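Local structure of BDI-0842-like domain-containing protein (Parabacteroides distasonis, 4JM1) at residues 3-8 / 45-50; 14-19 / 67-72. The protein is of unknown function, a small bacterial protein whose alpha/beta fold resembles that of the alpha-lytic protease prodomain. All blocks are in the same frame, centred on the assembly; numbering follows the deposited sequence. Where two conformers were deposited one is given.

In the fold
Both contacts hang on one four-stranded mixed sheet, on its two faces. Contact 1 joins helix 3-9 to helix 38-50 over one face; contact 2 brings strand 16-19, at an edge of that sheet, against the two-stranded hairpin 68-70/73-75 on the other. Their centres lie about 14 Å apart. Helix 3-9 runs on in the chain to strand 16-19, and the two contacts meet where Ile-6 CG2 packs 3.6 Å from Ala-17 O. Along the chain the segments alternate, 3-8, 14-19, 45-50 and 67-72, so the N-terminal helix and first strand are each tied to a later part of this compact 84-residue chain.

Contact 1. Residues 3-8 / 45-50; sequences DKYIDT and LEEAKK. With EDO (1,2-ethanediol), chain C.
Between residues 3-8 and 45-50, on helices 3-9 and 38-50, the closest CA atoms are those of Tyr-5 and Ala-48, 6.9 Å apart, close enough for one aromatic side chain to span the gap. Tyr-5 sends its ring straight across, with CG anti to the backbone N (chi1 180°), and lays one face against the second helix. Ala-48 CA sits over that face in a CH-pi contact, 3.9 Å from the ring centroid and 15° off the normal. The methyl group of the same alanine adds an apolar touch, CB to Tyr-5 CE2 at 3.7 Å. Beyond the ring, the phenol OH donates a short hydrogen bond to Glu-47 OE1, 2.6 Å away. That oxygen lies near the ring plane, at the edge, and accepts the bond through its anti lone pair, the one turned away from OE2; the carboxylate is turned 73° from the ring. OE2 itself takes a hydrogen bond from O2 of a bound ethanediol at 3.0 Å, probably a molecule from the crystallisation liquor, so each carboxylate oxygen has a donor. A phenylalanine in place of Tyr-5 would probably keep the packing on Ala-48 but leave Glu-47 OE1 without its donor and the carboxylate freer to turn. The tyrosine also touches Glu-51 and Val-53, just after helix 38-50. In this alpha/beta fold both helices pack on one face of the four-stranded mixed sheet, over strand 24-29, whose Leu-25 meets Tyr-5 and Ala-48 together, while Leu-56 packs against Ala-48 from the loop leading to strand 58-63.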
ATOM      1  N   ASP A   3      10.418   6.295  -0.612  1.00 14.94           N
ATOM      2  CA  ASP A   3      10.117   7.324   0.406  0.80 15.50           C
ATOM      3  C   ASP A   3       9.451   8.572  -0.162  1.00 14.64           C
ATOM      4  O   ASP A   3       8.538   9.101   0.441  1.00 14.56           O
ATOM      5  CB  ASP A   3      11.367   7.766   1.185  0.80 18.42           C
ATOM      6  CG  ASP A   3      11.891   6.708   2.166  0.80 25.69           C
ATOM      7  OD1 ASP A   3      11.251   5.655   2.383  0.80 28.69           O
ATOM      8  OD2 ASP A   3      12.967   6.959   2.754  0.80 31.99           O
ATOM      9  N   LYS A   4       9.919   9.061  -1.303  1.00 14.97           N
ATOM     10  CA  LYS A   4       9.335  10.281  -1.851  1.00 13.84           C
ATOM     11  C   LYS A   4       7.891  10.064  -2.284  1.00 12.81           C
ATOM     12  O   LYS A   4       7.018  10.911  -2.024  1.00 13.88           O
ATOM     13  CB  LYS A   4      10.187  10.854  -2.979  1.00 16.15           C
ATOM     14  CG  LYS A   4      11.537  11.363  -2.364  1.00 21.78           C
ATOM     15  CD  LYS A   4      12.488  12.052  -3.278  1.00 30.17           C
ATOM     16  CE  LYS A   4      13.693  12.546  -2.430  1.00 36.44           C
ATOM     17  NZ  LYS A   4      14.757  13.170  -3.256  1.00 43.45           N
ATOM     18  N   TYR A   5       7.641   8.922  -2.913  1.00 12.12           N
ATOM     19  CA  TYR A   5       6.266   8.580  -3.292  1.00 10.86           C
ATOM     20  C   TYR A   5       5.358   8.424  -2.070  1.00 10.90           C
ATOM     21  O   TYR A   5       4.280   9.013  -2.020  1.00 11.24           O
ATOM     22  CB  TYR A   5       6.238   7.325  -4.182  1.00 11.47           C
ATOM     23  CG  TYR A   5       4.841   6.922  -4.592  1.00 12.13           C
ATOM     24  CD1 TYR A   5       4.086   7.706  -5.445  1.00 11.77           C
ATOM     25  CD2 TYR A   5       4.243   5.774  -4.077  1.00 11.38           C
ATOM     26  CE1 TYR A   5       2.783   7.358  -5.785  1.00 11.08           C
ATOM     27  CE2 TYR A   5       2.955   5.425  -4.429  1.00 12.19           C
ATOM     28  CZ  TYR A   5       2.213   6.222  -5.246  1.00 10.64           C
ATOM     29  OH  TYR A   5       0.937   5.877  -5.591  1.00 12.63           O
ATOM     30  N   ILE A   6       5.827   7.663  -1.081  1.00 10.24           N
ATOM     31  CA  ILE A   6       5.054   7.472   0.147  1.00 10.27           C
ATOM     32  C   ILE A   6       4.743   8.843   0.795  1.00 10.57           C
ATOM     33  O   ILE A   6       3.616   9.098   1.241  1.00 10.71           O
ATOM     34  CB  ILE A   6       5.810   6.546   1.131  1.00 11.76           C
ATOM     35  CG1 ILE A   6       5.739   5.104   0.603  1.00 11.79           C
ATOM     36  CG2 ILE A   6       5.200   6.624   2.561  1.00 12.65           C
ATOM     37  CD1 ILE A   6       6.643   4.155   1.326  1.00 14.78           C
ATOM     38  N   ASP A   7       5.767   9.705   0.850  1.00 10.58           N
ATOM     39  CA  ASP A   7       5.562  11.024   1.464  1.00 12.62           C
ATOM     40  C   ASP A   7       4.623  11.940   0.687  1.00 11.86           C
ATOM     41  O   ASP A   7       4.123  12.929   1.229  1.00 12.30           O
ATOM     42  CB  ASP A   7       6.896  11.703   1.796  1.00 12.93           C
ATOM     43  CG  ASP A   7       7.705  10.968   2.862  1.00 16.26           C
ATOM     44  OD1 ASP A   7       7.141  10.079   3.553  1.00 18.59           O
ATOM     45  OD2 ASP A   7       8.920  11.293   2.998  1.00 19.50           O
ATOM     46  N   THR A   8       4.380  11.632  -0.582  1.00 11.36           N
ATOM     47  CA  THR A   8       3.421  12.372  -1.397  1.00 11.88           C
ATOM     48  C   THR A   8       1.993  11.848  -1.247  1.00 11.40           C
ATOM     49  O   THR A   8       1.053  12.630  -1.261  1.00 11.74           O
ATOM     50  CB  THR A   8       3.872  12.406  -2.845  1.00 13.55           C
ATOM     51  OG1 THR A   8       5.137  13.072  -2.920  1.00 17.00           O
ATOM     52  CG2 THR A   8       2.884  13.146  -3.752  1.00 16.33           C
ATOM     53  N   LEU A  45      -0.506   0.601  -7.702  1.00  9.36           N
ATOM     54  CA  LEU A  45       0.709  -0.022  -8.261  1.00 10.72           C
ATOM     55  C   LEU A  45       1.137   0.687  -9.536  1.00 11.61           C
ATOM     56  O   LEU A  45       2.303   1.004  -9.726  1.00 13.03           O
ATOM     57  CB  LEU A  45       0.489  -1.515  -8.504  1.00 11.82           C
ATOM     58  CG  LEU A  45       1.659  -2.336  -9.045  1.00 11.56           C
ATOM     59  CD1 LEU A  45       2.902  -2.239  -8.151  1.00 14.86           C
ATOM     60  CD2 LEU A  45       1.217  -3.798  -9.280  1.00 14.10           C
ATOM     61  N   GLU A  46       0.175   0.963 -10.407  1.00 10.45           N
ATOM     62  CA  GLU A  46       0.481   1.681 -11.642  1.00 11.59           C
ATOM     63  C   GLU A  46       1.045   3.077 -11.362  1.00 11.27           C
ATOM     64  O   GLU A  46       2.000   3.529 -12.018  1.00 12.94           O
ATOM     65  CB  GLU A  46      -0.785   1.773 -12.528  1.00 14.17           C
ATOM     66  CG  GLU A  46      -0.607   2.498 -13.873  1.00 23.11           C
ATOM     67  CD  GLU A  46      -1.894   2.547 -14.722  1.00 33.54           C
ATOM     68  OE1 GLU A  46      -2.755   1.643 -14.576  1.00 37.47           O
ATOM     69  OE2 GLU A  46      -2.039   3.496 -15.537  1.00 37.35           O
ATOM     70  N   GLU A  47       0.449   3.783 -10.416  1.00 11.15           N
ATOM     71  CA  GLU A  47       0.908   5.124 -10.091  1.00 11.92           C
ATOM     72  C   GLU A  47       2.302   5.120  -9.492  1.00 10.54           C
ATOM     73  O   GLU A  47       3.120   5.950  -9.860  1.00 10.95           O
ATOM     74  CB  GLU A  47      -0.052   5.765  -9.124  1.00 11.40           C
ATOM     75  CG  GLU A  47       0.232   7.222  -8.852  1.00 11.83           C
ATOM     76  CD  GLU A  47      -0.801   7.848  -7.908  1.00 12.49           C
ATOM     77  OE1 GLU A  47      -0.677   7.685  -6.655  1.00 13.98           O
ATOM     78  OE2 GLU A  47      -1.768   8.455  -8.453  1.00 18.92           O
ATOM     79  N   ALA A  48       2.576   4.197  -8.566  1.00 10.55           N
ATOM     80  CA  ALA A  48       3.893   4.092  -7.958  1.00 10.14           C
ATOM     81  C   ALA A  48       4.943   3.890  -9.084  1.00 11.28           C
ATOM     82  O   ALA A  48       5.972   4.531  -9.069  1.00 11.75           O
ATOM     83  CB  ALA A  48       3.937   2.932  -6.948  1.00 11.86           C
ATOM     84  N   LYS A  49       4.674   2.980 -10.019  0.50 11.37           N
ATOM     85  CA  LYS A  49       5.625   2.717 -11.080  0.50 12.98           C
ATOM     86  C   LYS A  49       5.768   3.941 -11.992  0.50 12.98           C
ATOM     87  O   LYS A  49       6.888   4.261 -12.444  0.50 14.15           O
ATOM     88  CB  LYS A  49       5.224   1.476 -11.860  0.50 12.90           C
ATOM     89  CG  LYS A  49       5.517   0.167 -11.122  0.50 17.06           C
ATOM     90  CD  LYS A  49       4.775  -1.024 -11.737  0.50 19.32           C
ATOM     91  CE  LYS A  49       4.832  -1.037 -13.270  0.50 26.54           C
ATOM     92  NZ  LYS A  49       3.760  -1.913 -13.860  0.50 28.67           N
ATOM     93  N   LYS A  50       4.649   4.629 -12.256  1.00 12.29           N
ATOM     94  CA  LYS A  50       4.700   5.847 -13.083  0.50 13.13           C
ATOM     95  C   LYS A  50       5.584   6.929 -12.431  1.00 12.59           C
ATOM     96  O   LYS A  50       6.251   7.690 -13.128  1.00 13.36           O
ATOM     97  CB  LYS A  50       3.290   6.367 -13.363  0.50 13.02           C
ATOM     98  CG  LYS A  50       3.211   7.552 -14.342  0.50 14.32           C
ATOM     99  CD  LYS A  50       1.833   8.214 -14.344  0.50 14.97           C
ATOM    100  CE  LYS A  50       1.862   9.598 -15.026  0.50 15.90           C
ATOM    101  NZ  LYS A  50       2.709  10.589 -14.302  0.50 19.16           N
TER
HETATM  102  C1  EDO C 201      -5.507   5.674  -6.297  1.00 31.67           C
HETATM  103  O1  EDO C 201      -5.996   6.824  -5.583  1.00 35.72           O
HETATM  104  C2  EDO C 201      -4.200   5.966  -7.003  1.00 32.85           C
HETATM  105  O2  EDO C 201      -4.349   7.156  -7.804  1.00 38.65           O

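Contact 2. Residues 14-19 / 67-72; sequences CEKAAV and AKFEQG
This is a packing contact between two sheets, near the protein surface: strand 16-19, at one edge of the four-stranded mixed sheet, faces strand 68-70 of the small hairpin 68-70/73-75. The axes of the two strands pass 9.0 Å apart at 41°, too far for backbone pairing, and side chains fill the interval. A classic beta bulge starts the edge strand, where Glu-15 and Lys-16 both face Ala-28 of strand 24-29. On the hairpin side, Lys-68 pairs through its backbone with Val-75.

Phe-69 carries the contact. Its CG stands anti to the carbonyl carbon (chi1 -76°), and the ring reaches toward the edge strand. Lys-16 runs over one face of it, its chain stretched out nearly straight and antiparallel to the phenylalanine side chain. The lysine methylenes therefore follow the ring from the far end back to the root: CB lies 4.0 Å from Phe-69 CZ, whereas CE comes to 3.6 Å from Phe-69 CG. Between them, Lys-16 CD makes a CH-pi contact, 3.9 Å from the ring centroid and 14° off its normal. It is thus the aliphatic part of the lysine that meets the aromatic face, with the ammonium carried on toward Phe-69 CB.

The Phe-69 side chain also touches Ala-28 of strand 24-29 and Val-74 of strand 73-75, joining the two sheets through one aromatic residue. At the ring's edge, in its plane, the Ala-18 methyl abuts the CD2-CE2 bond, with CB 3.9 Å from Phe-69 CD2.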
ATOM      1  N   CYS A  14      -4.240   8.165   0.952  1.00 11.81           N
ATOM      2  CA  CYS A  14      -4.271   7.123   1.951  1.00 12.02           C
ATOM      3  C   CYS A  14      -3.894   7.732   3.292  1.00 12.39           C
ATOM      4  O   CYS A  14      -3.610   8.937   3.357  1.00 13.17           O
ATOM      5  CB  CYS A  14      -3.325   6.007   1.578  1.00 13.29           C
ATOM      6  SG  CYS A  14      -1.547   6.464   1.703  1.00 14.53           S
ATOM      7  N   GLU A  15      -3.964   6.953   4.371  1.00 11.55           N
ATOM      8  CA  GLU A  15      -3.585   7.454   5.681  1.00 11.31           C
ATOM      9  C   GLU A  15      -2.164   7.151   6.095  1.00 12.80           C
ATOM     10  O   GLU A  15      -1.550   7.966   6.769  1.00 15.33           O
ATOM     11  CB  GLU A  15      -4.596   7.032   6.750  1.00 14.32           C
ATOM     12  CG  GLU A  15      -5.947   7.675   6.438  1.00 18.24           C
ATOM     13  CD  GLU A  15      -6.967   7.676   7.541  1.00 22.93           C
ATOM     14  OE1 GLU A  15      -6.628   7.402   8.709  1.00 20.90           O
ATOM     15  OE2 GLU A  15      -8.151   7.977   7.203  1.00 23.80           O
ATOM     16  N   LYS A  16      -1.640   6.001   5.664  1.00 13.48           N
ATOM     17  CA  LYS A  16      -0.274   5.586   5.968  0.50 12.99           C
ATOM     18  C   LYS A  16       0.139   4.567   4.904  1.00 12.04           C
ATOM     19  O   LYS A  16      -0.708   3.894   4.326  1.00 12.58           O
ATOM     20  CB  LYS A  16      -0.195   4.988   7.386  0.50 13.83           C
ATOM     21  CG  LYS A  16       1.218   4.773   7.927  0.50 15.16           C
ATOM     22  CD  LYS A  16       1.244   4.444   9.421  0.50 19.56           C
ATOM     23  CE  LYS A  16       2.663   4.055   9.886  0.50 26.00           C
ATOM     24  NZ  LYS A  16       2.900   4.110  11.389  0.50 28.43           N
ATOM     25  N   ALA A  17       1.432   4.501   4.620  1.00 10.87           N
ATOM     26  CA  ALA A  17       1.965   3.535   3.663  1.00 10.95           C
ATOM     27  C   ALA A  17       3.395   3.174   4.022  1.00 10.13           C
ATOM     28  O   ALA A  17       4.106   3.953   4.663  1.00 12.46           O
ATOM     29  CB  ALA A  17       1.888   4.085   2.206  1.00 12.55           C
ATOM     30  N   ALA A  18       3.832   2.006   3.559  1.00 11.46           N
ATOM     31  CA  ALA A  18       5.194   1.547   3.794  1.00 11.90           C
ATOM     32  C   ALA A  18       5.564   0.452   2.818  1.00 11.71           C
ATOM     33  O   ALA A  18       4.730  -0.377   2.467  1.00 13.63           O
ATOM     34  CB  ALA A  18       5.360   1.023   5.213  1.00 13.96           C
ATOM     35  N   VAL A  19       6.819   0.446   2.381  1.00 13.16           N
ATOM     36  CA  VAL A  19       7.377  -0.724   1.685  1.00 14.16           C
ATOM     37  C   VAL A  19       7.929  -1.682   2.726  1.00 14.61           C
ATOM     38  O   VAL A  19       8.622  -1.298   3.668  1.00 17.59           O
ATOM     39  CB  VAL A  19       8.439  -0.318   0.649  1.00 15.71           C
ATOM     40  CG1 VAL A  19       9.178  -1.539   0.039  1.00 19.03           C
ATOM     41  CG2 VAL A  19       7.810   0.526  -0.463  1.00 19.19           C
ATOM     42  N   ALA A  67      -4.696  -2.428  10.926  1.00 16.48           N
ATOM     43  CA  ALA A  67      -3.355  -2.791  10.538  1.00 15.84           C
ATOM     44  C   ALA A  67      -2.338  -2.332  11.578  1.00 14.25           C
ATOM     45  O   ALA A  67      -2.494  -1.248  12.168  1.00 17.73           O
ATOM     46  CB  ALA A  67      -3.039  -2.172   9.186  1.00 16.31           C
ATOM     47  N   LYS A  68      -1.267  -3.112  11.742  1.00 15.06           N
ATOM     48  CA  LYS A  68      -0.155  -2.733  12.620  1.00 16.54           C
ATOM     49  C   LYS A  68       1.127  -2.627  11.827  1.00 15.68           C
ATOM     50  O   LYS A  68       1.653  -3.629  11.352  1.00 16.47           O
ATOM     51  CB  LYS A  68      -0.009  -3.740  13.746  1.00 19.87           C
ATOM     52  CG  LYS A  68      -1.241  -3.838  14.644  1.00 27.90           C
ATOM     53  N   PHE A  69       1.622  -1.403  11.674  1.00 15.54           N
ATOM     54  CA  PHE A  69       2.868  -1.151  10.950  1.00 14.65           C
ATOM     55  C   PHE A  69       4.016  -1.394  11.920  1.00 16.84           C
ATOM     56  O   PHE A  69       4.007  -0.862  13.054  1.00 21.02           O
ATOM     57  CB  PHE A  69       2.924   0.301  10.448  1.00 15.46           C
ATOM     58  CG  PHE A  69       2.050   0.560   9.250  1.00 13.96           C
ATOM     59  CD1 PHE A  69       0.686   0.698   9.390  1.00 15.93           C
ATOM     60  CD2 PHE A  69       2.609   0.684   7.980  1.00 14.84           C
ATOM     61  CE1 PHE A  69      -0.136   0.902   8.284  1.00 16.24           C
ATOM     62  CE2 PHE A  69       1.791   0.873   6.870  1.00 15.50           C
ATOM     63  CZ  PHE A  69       0.427   1.025   7.031  1.00 16.31           C
ATOM     64  N   GLU A  70       4.977  -2.194  11.479  1.00 17.25           N
ATOM     65  CA  GLU A  70       6.191  -2.522  12.226  0.50 19.32           C
ATOM     66  C   GLU A  70       7.400  -2.246  11.339  1.00 20.76           C
ATOM     67  O   GLU A  70       7.242  -1.972  10.171  1.00 19.54           O
ATOM     68  CB  GLU A  70       6.135  -4.005  12.610  0.50 21.44           C
ATOM     69  CG  GLU A  70       4.899  -4.356  13.431  0.50 22.57           C
ATOM     70  CD  GLU A  70       4.771  -5.834  13.730  0.50 27.89           C
ATOM     71  OE1 GLU A  70       5.484  -6.652  13.101  0.50 31.44           O
ATOM     72  OE2 GLU A  70       3.938  -6.168  14.593  0.50 28.40           O
ATOM     73  N   GLN A  71       8.613  -2.371  11.866  1.00 24.53           N
ATOM     74  CA  GLN A  71       9.787  -2.228  11.007  0.70 25.80           C
ATOM     75  C   GLN A  71       9.811  -3.402  10.010  1.00 24.23           C
ATOM     76  O   GLN A  71       9.850  -4.572  10.387  1.00 25.44           O
ATOM     77  CB  GLN A  71      11.104  -2.143  11.813  0.70 28.64           C
ATOM     78  CG  GLN A  71      12.363  -1.831  10.960  0.70 36.21           C
ATOM     79  CD  GLN A  71      12.311  -0.472  10.236  0.70 45.26           C
ATOM     80  OE1 GLN A  71      12.342  -0.415   9.001  0.70 51.08           O
ATOM     81  NE2 GLN A  71      12.244   0.619  11.000  0.70 46.67           N
ATOM     82  N   GLY A  72       9.742  -3.064   8.729  1.00 22.33           N
ATOM     83  CA  GLY A  72       9.855  -4.050   7.660  1.00 19.84           C
ATOM     84  C   GLY A  72       8.633  -4.901   7.339  1.00 16.15           C
ATOM     85  O   GLY A  72       8.722  -5.732   6.463  1.00 16.81           O
TER